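Local coordinates for protein glycerophosphoryl diester phosphodiesterase (Parabacteroides distasonis, PDB 3MZ2) that probably hydrolyses glycerophosphodiesters, releasing an alcohol and a glycerol phosphate, at residues Arg171-Tyr174 and Asn179-Phe182; Glu250-Ile255 and Pro268-Glu273. All coordinates share one frame; numbering follows the deposited sequence. Where two conformers were deposited one is given.

Contact 1: Arg171-Tyr174 and Asn179-Phe182; sequences RFFY and NFMF
The return from a helix to the next strand of a TIM barrel is the element at work here: F173 and Y174 of helix 167-176 meet F180 and F182, as the chain leaves the helix and turns back into strand 182-185. The general principle, that a short alpha-to-beta connection can be closed by aromatic side chains without hydrogen bonds between its two limbs, is carried by three phenylalanines and a tyrosine. F182 reaches out to the helix with the far end of its ring. Its edge meets the helix close to the ring plane, with CE1 3.6 Å from CB of F173 and CZ 3.9 Å from the backbone N of Y174. The neighbouring CE2 lies 4.0 Å from CB of Y174, so the ring end spans two consecutive helical residues.

F173 itself directs its CB at the loop, but its ring leads off; with CG beside the backbone N (chi1 -75°), the ring goes on to I162 of strand 160-164 and M144 of helix 144-153, while CD2 of F172 sits over the centre of one face. F180 crosses the F173 side chain at about a right angle and also packs on I162 and on T152. Backbone hydrogen bonds of F182 with H204 and M206, and of M181 with I162, tie this chain into the barrel sheet. Between helix and loop, the closest approach is made by the edge of the F180 ring, whose CD2 comes within 3.3 Å of the carbonyl O of F173.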
ATOM      1  N   ARG A 171       4.224   4.386 -15.728  1.00 13.32           N
ATOM      2  CA  ARG A 171       5.024   3.950 -16.862  1.00 14.61           C
ATOM      3  C   ARG A 171       5.074   2.416 -16.963  1.00 14.52           C
ATOM      4  O   ARG A 171       5.017   1.864 -18.058  1.00 15.18           O
ATOM      5  CB  ARG A 171       6.420   4.551 -16.788  1.00 15.60           C
ATOM      6  CG  ARG A 171       7.336   4.145 -17.936  1.00 18.48           C
ATOM      7  CD  ARG A 171       8.402   5.191 -18.121  1.00 19.14           C
ATOM      8  NE  ARG A 171       9.469   5.040 -17.139  1.00 23.57           N
ATOM      9  CZ  ARG A 171      10.491   4.179 -17.277  1.00 28.61           C
ATOM     10  NH1 ARG A 171      10.573   3.387 -18.346  1.00 32.14           N
ATOM     11  NH2 ARG A 171      11.446   4.104 -16.358  1.00 30.75           N
ATOM     12  N   PHE A 172       5.187   1.718 -15.837  1.00 15.15           N
ATOM     13  CA  PHE A 172       5.098   0.271 -15.858  1.00 15.80           C
ATOM     14  C   PHE A 172       3.864  -0.171 -16.649  1.00 15.08           C
ATOM     15  O   PHE A 172       3.953  -0.981 -17.595  1.00 15.99           O
ATOM     16  CB  PHE A 172       4.963  -0.313 -14.446  1.00 16.53           C
ATOM     17  CG  PHE A 172       4.642  -1.786 -14.456  1.00 18.94           C
ATOM     18  CD1 PHE A 172       5.653  -2.738 -14.666  1.00 25.22           C
ATOM     19  CD2 PHE A 172       3.322  -2.231 -14.317  1.00 20.76           C
ATOM     20  CE1 PHE A 172       5.346  -4.089 -14.712  1.00 25.66           C
ATOM     21  CE2 PHE A 172       3.023  -3.576 -14.374  1.00 23.88           C
ATOM     22  CZ  PHE A 172       4.041  -4.504 -14.553  1.00 24.58           C
ATOM     23  N   PHE A 173       2.691   0.362 -16.266  1.00 14.19           N
ATOM     24  CA  PHE A 173       1.457  -0.030 -16.924  1.00 13.14           C
ATOM     25  C   PHE A 173       1.391   0.456 -18.367  1.00 12.80           C
ATOM     26  O   PHE A 173       0.974  -0.301 -19.263  1.00 13.45           O
ATOM     27  CB  PHE A 173       0.239   0.503 -16.168  1.00 12.83           C
ATOM     28  CG  PHE A 173      -0.051  -0.233 -14.913  1.00 11.80           C
ATOM     29  CD1 PHE A 173      -0.611  -1.505 -14.958  1.00 13.77           C
ATOM     30  CD2 PHE A 173       0.252   0.327 -13.674  1.00 13.74           C
ATOM     31  CE1 PHE A 173      -0.914  -2.195 -13.759  1.00 16.25           C
ATOM     32  CE2 PHE A 173      -0.060  -0.376 -12.482  1.00 14.57           C
ATOM     33  CZ  PHE A 173      -0.627  -1.624 -12.548  1.00 15.39           C
ATOM     34  N   TYR A 174       1.782   1.721 -18.604  1.00 13.17           N
ATOM     35  CA  TYR A 174       1.605   2.332 -19.931  1.00 13.07           C
ATOM     36  C   TYR A 174       2.478   1.618 -21.018  1.00 14.18           C
ATOM     37  O   TYR A 174       2.023   1.409 -22.134  1.00 13.95           O
ATOM     38  CB  TYR A 174       1.894   3.836 -19.860  1.00 13.20           C
ATOM     39  CG  TYR A 174       1.768   4.498 -21.192  1.00 10.50           C
ATOM     40  CD1 TYR A 174       0.544   4.750 -21.757  1.00 12.79           C
ATOM     41  CD2 TYR A 174       2.910   4.823 -21.931  1.00 13.10           C
ATOM     42  CE1 TYR A 174       0.449   5.346 -23.035  1.00 12.85           C
ATOM     43  CE2 TYR A 174       2.796   5.393 -23.181  1.00 13.42           C
ATOM     44  CZ  TYR A 174       1.587   5.652 -23.712  1.00 13.76           C
ATOM     45  OH  TYR A 174       1.493   6.180 -24.980  1.00 16.26           O
ATOM     46  N   ASN A 179      -3.007   1.621 -24.227  1.00 13.24           N
ATOM     47  CA  ASN A 179      -4.419   1.942 -24.234  1.00 14.18           C
ATOM     48  C   ASN A 179      -4.997   2.048 -22.827  1.00 12.60           C
ATOM     49  O   ASN A 179      -6.165   2.354 -22.662  1.00 14.57           O
ATOM     50  CB  ASN A 179      -5.174   0.905 -25.055  1.00 14.91           C
ATOM     51  CG  ASN A 179      -4.861   1.002 -26.559  1.00 19.12           C
ATOM     52  OD1 ASN A 179      -4.644   2.098 -27.101  1.00 25.52           O
ATOM     53  ND2 ASN A 179      -4.732  -0.126 -27.197  1.00 27.54           N
ATOM     54  N   PHE A 180      -4.196   1.817 -21.788  1.00 11.93           N
ATOM     55  CA  PHE A 180      -4.721   1.989 -20.438  1.00 11.04           C
ATOM     56  C   PHE A 180      -5.022   3.465 -20.119  1.00 11.54           C
ATOM     57  O   PHE A 180      -4.307   4.391 -20.554  1.00 12.28           O
ATOM     58  CB  PHE A 180      -3.722   1.522 -19.406  1.00 11.13           C
ATOM     59  CG  PHE A 180      -3.522   0.027 -19.280  1.00 12.47           C
ATOM     60  CD1 PHE A 180      -4.565  -0.893 -19.409  1.00 15.18           C
ATOM     61  CD2 PHE A 180      -2.271  -0.448 -18.910  1.00 11.76           C
ATOM     62  CE1 PHE A 180      -4.318  -2.263 -19.285  1.00 13.92           C
ATOM     63  CE2 PHE A 180      -2.028  -1.787 -18.745  1.00 13.61           C
ATOM     64  CZ  PHE A 180      -3.038  -2.687 -18.911  1.00 11.88           C
HETATM   65  N   MSE A 181      -6.051   3.672 -19.316  1.00 11.00           N
HETATM   66  CA  MSE A 181      -6.402   4.991 -18.787  1.00 11.56           C
HETATM   67  C   MSE A 181      -6.138   4.987 -17.294  1.00 11.13           C
HETATM   68  O   MSE A 181      -6.450   3.997 -16.635  1.00 12.24           O
HETATM   69  CB  MSE A 181      -7.850   5.279 -19.098  1.00 12.57           C
HETATM   70  CG  MSE A 181      -8.471   6.557 -18.616  1.00 14.15           C
HETATM   71 SE   MSE A 181      -8.113   7.993 -19.891  0.75 13.25          SE
HETATM   72  CE  MSE A 181      -7.966   9.416 -18.593  1.00 15.16           C
ATOM     73  N   PHE A 182      -5.632   6.103 -16.763  1.00 10.33           N
ATOM     74  CA  PHE A 182      -5.218   6.177 -15.381  1.00 11.28           C
ATOM     75  C   PHE A 182      -6.005   7.173 -14.541  1.00 11.40           C
ATOM     76  O   PHE A 182      -6.353   8.270 -15.037  1.00 13.05           O
ATOM     77  CB  PHE A 182      -3.738   6.568 -15.326  1.00 11.83           C
ATOM     78  CG  PHE A 182      -2.860   5.569 -15.991  1.00 10.68           C
ATOM     79  CD1 PHE A 182      -2.704   4.309 -15.443  1.00 11.40           C
ATOM     80  CD2 PHE A 182      -2.233   5.872 -17.180  1.00 12.96           C
ATOM     81  CE1 PHE A 182      -1.924   3.361 -16.074  1.00 13.37           C
ATOM     82  CE2 PHE A 182      -1.450   4.923 -17.851  1.00 13.15           C
ATOM     83  CZ  PHE A 182      -1.254   3.690 -17.286  1.00 13.45           C
TER

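Contact 2: Glu250-Ile255 and Pro268-Glu273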
ATOM      1  N   GLU A 250     -23.553  21.718   1.237  1.00 13.84           N
ATOM      2  CA  GLU A 250     -22.860  22.978   1.029  0.60 15.01           C
ATOM      3  C   GLU A 250     -21.417  22.732   0.602  1.00 14.24           C
ATOM      4  O   GLU A 250     -20.899  23.389  -0.347  1.00 13.71           O
ATOM      5  CB  GLU A 250     -22.920  23.856   2.290  0.60 14.98           C
ATOM      6  CG  GLU A 250     -22.351  25.268   2.069  0.60 17.57           C
ATOM      7  CD  GLU A 250     -20.853  25.324   2.079  0.60 20.99           C
ATOM      8  OE1 GLU A 250     -20.221  24.568   2.872  0.60 19.74           O
ATOM      9  OE2 GLU A 250     -20.313  26.125   1.273  0.60 22.50           O
ATOM     10  N   ALA A 251     -20.760  21.779   1.262  1.00 13.74           N
ATOM     11  CA  ALA A 251     -19.380  21.464   0.982  1.00 13.06           C
ATOM     12  C   ALA A 251     -19.186  20.912  -0.442  1.00 11.94           C
ATOM     13  O   ALA A 251     -18.276  21.293  -1.162  1.00 12.95           O
ATOM     14  CB  ALA A 251     -18.853  20.439   2.034  1.00 12.09           C
ATOM     15  N   TYR A 252     -20.079  20.031  -0.887  1.00 12.28           N
ATOM     16  CA  TYR A 252     -19.983  19.481  -2.227  1.00 12.66           C
ATOM     17  C   TYR A 252     -20.162  20.573  -3.283  1.00 12.64           C
ATOM     18  O   TYR A 252     -19.430  20.632  -4.259  1.00 12.33           O
ATOM     19  CB  TYR A 252     -21.004  18.357  -2.440  1.00 11.81           C
ATOM     20  CG  TYR A 252     -20.889  17.189  -1.458  1.00 13.76           C
ATOM     21  CD1 TYR A 252     -19.658  16.651  -1.106  1.00 14.41           C
ATOM     22  CD2 TYR A 252     -22.039  16.610  -0.929  1.00 11.31           C
ATOM     23  CE1 TYR A 252     -19.561  15.585  -0.219  1.00 13.84           C
ATOM     24  CE2 TYR A 252     -21.961  15.542  -0.031  1.00 14.65           C
ATOM     25  CZ  TYR A 252     -20.722  15.028   0.313  1.00 11.98           C
ATOM     26  OH  TYR A 252     -20.661  13.974   1.193  1.00 13.81           O
ATOM     27  N   ARG A 253     -21.131  21.454  -3.075  1.00 13.18           N
ATOM     28  CA  ARG A 253     -21.267  22.613  -3.975  1.00 14.12           C
ATOM     29  C   ARG A 253     -20.056  23.529  -4.001  1.00 14.50           C
ATOM     30  O   ARG A 253     -19.635  23.965  -5.065  1.00 13.40           O
ATOM     31  CB  ARG A 253     -22.579  23.383  -3.659  1.00 13.96           C
ATOM     32  CG  ARG A 253     -23.836  22.654  -4.103  1.00 15.15           C
ATOM     33  CD  ARG A 253     -25.051  23.516  -3.888  1.00 15.73           C
ATOM     34  NE  ARG A 253     -25.355  23.806  -2.484  1.00 14.02           N
ATOM     35  CZ  ARG A 253     -26.141  23.057  -1.696  1.00 17.29           C
ATOM     36  NH1 ARG A 253     -26.737  21.928  -2.175  1.00 15.81           N
ATOM     37  NH2 ARG A 253     -26.344  23.442  -0.436  1.00 16.06           N
HETATM   38  N   MSE A 254     -19.460  23.799  -2.842  1.00 14.20           N
HETATM   39  CA  MSE A 254     -18.280  24.667  -2.769  1.00 16.60           C
HETATM   40  C   MSE A 254     -17.140  24.068  -3.611  1.00 15.04           C
HETATM   41  O   MSE A 254     -16.460  24.778  -4.353  1.00 14.37           O
HETATM   42  CB  MSE A 254     -17.873  24.861  -1.310  1.00 17.36           C
HETATM   43  CG  MSE A 254     -16.621  25.629  -1.126  1.00 24.32           C
HETATM   44 SE   MSE A 254     -16.606  26.529   0.635  0.75 38.28          SE
HETATM   45  CE  MSE A 254     -16.835  24.948   1.828  1.00 37.81           C
ATOM     46  N   ILE A 255     -16.979  22.739  -3.560  1.00 13.70           N
ATOM     47  CA  ILE A 255     -15.935  22.080  -4.333  1.00 13.65           C
ATOM     48  C   ILE A 255     -16.132  22.337  -5.821  1.00 13.94           C
ATOM     49  O   ILE A 255     -15.181  22.708  -6.516  1.00 13.92           O
ATOM     50  CB  ILE A 255     -15.829  20.581  -4.051  1.00 12.79           C
ATOM     51  CG1 ILE A 255     -15.308  20.383  -2.621  1.00 14.30           C
ATOM     52  CG2 ILE A 255     -14.912  19.924  -5.084  1.00 13.67           C
ATOM     53  CD1 ILE A 255     -15.633  19.020  -1.999  1.00 14.42           C
ATOM     54  N   PRO A 268     -22.064   9.218  -2.776  1.00 12.50           N
ATOM     55  CA  PRO A 268     -22.293   9.762  -4.131  1.00 11.81           C
ATOM     56  C   PRO A 268     -23.715  10.259  -4.431  1.00 12.94           C
ATOM     57  O   PRO A 268     -23.910  11.154  -5.264  1.00 13.68           O
ATOM     58  CB  PRO A 268     -21.931   8.585  -5.030  1.00 10.97           C
ATOM     59  CG  PRO A 268     -22.125   7.357  -4.150  1.00 10.90           C
ATOM     60  CD  PRO A 268     -21.669   7.793  -2.811  1.00 11.97           C
ATOM     61  N   ILE A 269     -24.717   9.640  -3.804  1.00 13.21           N
ATOM     62  CA  ILE A 269     -26.119  10.040  -3.976  1.00 14.84           C
ATOM     63  C   ILE A 269     -26.327  11.389  -3.332  1.00 14.50           C
ATOM     64  O   ILE A 269     -26.975  12.276  -3.895  1.00 14.36           O
ATOM     65  CB  ILE A 269     -27.119   8.998  -3.461  1.00 15.70           C
ATOM     66  CG1 ILE A 269     -26.910   7.653  -4.186  1.00 15.57           C
ATOM     67  CG2 ILE A 269     -28.610   9.525  -3.689  1.00 16.10           C
ATOM     68  CD1 ILE A 269     -27.604   6.508  -3.505  1.00 15.83           C
ATOM     69  N   GLU A 270     -25.722  11.607  -2.164  1.00 14.41           N
ATOM     70  CA  GLU A 270     -25.835  12.930  -1.540  1.00 14.04           C
ATOM     71  C   GLU A 270     -25.130  13.969  -2.393  1.00 12.94           C
ATOM     72  O   GLU A 270     -25.605  15.123  -2.517  1.00 13.37           O
ATOM     73  CB  GLU A 270     -25.232  12.936  -0.137  1.00 13.61           C
ATOM     74  CG  GLU A 270     -26.031  12.240   0.892  1.00 15.63           C
ATOM     75  CD  GLU A 270     -25.499  12.499   2.310  1.00 19.97           C
ATOM     76  OE1 GLU A 270     -25.036  13.606   2.610  1.00 18.54           O
ATOM     77  OE2 GLU A 270     -25.534  11.565   3.115  1.00 26.26           O
ATOM     78  N   VAL A 271     -23.971  13.599  -2.961  1.00 12.29           N
ATOM     79  CA  VAL A 271     -23.238  14.502  -3.833  1.00 12.77           C
ATOM     80  C   VAL A 271     -24.137  14.890  -5.018  1.00 13.58           C
ATOM     81  O   VAL A 271     -24.282  16.079  -5.331  1.00 13.72           O
ATOM     82  CB  VAL A 271     -21.897  13.937  -4.328  1.00 12.48           C
ATOM     83  CG1 VAL A 271     -21.228  14.945  -5.268  1.00 11.03           C
ATOM     84  CG2 VAL A 271     -20.984  13.693  -3.157  1.00  9.77           C
ATOM     85  N   ALA A 272     -24.766  13.890  -5.619  1.00 13.77           N
ATOM     86  CA  ALA A 272     -25.663  14.127  -6.757  1.00 14.44           C
ATOM     87  C   ALA A 272     -26.787  15.063  -6.410  1.00 15.04           C
ATOM     88  O   ALA A 272     -27.067  16.005  -7.134  1.00 16.22           O
ATOM     89  CB  ALA A 272     -26.245  12.802  -7.273  1.00 14.80           C
ATOM     90  N   GLU A 273     -27.481  14.806  -5.297  1.00 14.60           N
ATOM     91  CA  GLU A 273     -28.557  15.700  -4.865  1.00 16.18           C
ATOM     92  C   GLU A 273     -28.065  17.120  -4.595  1.00 15.26           C
ATOM     93  O   GLU A 273     -28.744  18.092  -4.964  1.00 15.37           O
ATOM     94  CB  GLU A 273     -29.317  15.088  -3.666  1.00 17.85           C
ATOM     95  CG  GLU A 273     -29.989  13.792  -4.124  1.00 23.20           C
ATOM     96  CD  GLU A 273     -30.877  13.093  -3.123  1.00 32.70           C
ATOM     97  OE1 GLU A 273     -31.089  13.649  -2.017  1.00 39.59           O
ATOM     98  OE2 GLU A 273     -31.384  11.977  -3.490  1.00 36.31           O
TER
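One face of the Y252 ring is covered by a methyl group of V271, and E270 approaches the same ring obliquely through its backbone O, 4.2 Å from CD2 of Y252. The setting is the end of a TIM barrel's beta-alpha series, where helix 245-257 runs into strand 262-265 and the chain then enters helix 268-275; the two helices lie side by side on the outside of the barrel. As an example of how neighbouring barrel helices can be joined, the contact rests for its apolar part mainly on Y252 and V271, while polar links run from R253 to the backbone O of A274 and from R248 to E270.

The methyl CG2 of V271 stands 3.5 Å from the centroid of the Y252 ring and 3° off its normal, a CH-pi interaction directed almost straight down on the centre. All six ring carbons are consequently at similar distances from that methyl, CZ of Y252 being the nearest to CG2 at 3.7 Å. V271 presents this branch because its other methyl, CG1, is anti to the backbone N (chi1 178°), which leaves CG2 beside that N. The two side chains cross at about a right angle. Beside the valine, CB of E270 lies 4.2 Å from CE2 of Y252.

The polar ends look to other partners. The hydroxyl of Y252 is hydrogen-bonded to D240, and the carboxylate of E270 is shared between salt bridges to R248 and R267, which would be expected to stabilise its negative charge. Beneath the helices, Y252 and V271 both touch S265. On the backbone side, CD2 of Y252 comes within 3.8 Å of CA of V271.

Followed from the N terminus, the chain completes contact 1 first: four residues, the first two still helical, separate the segments, and helix 167-176 meets the approach to strand 182-185, a very short closure. It then passes through strands 205-210 and 231-234 with their intervening helices before contact 2 begins. There helix 245-257 is left behind, strand 262-265 is laid into the sheet, and helix 268-275 returns beside the earlier helix. The two closures therefore follow in series, neither enclosing nor crossing the other. Their centres are 30 Å apart, on opposite sides of the chain's centre: contact 1 ties a helix to its following strand, contact 2 joins successive outer helices.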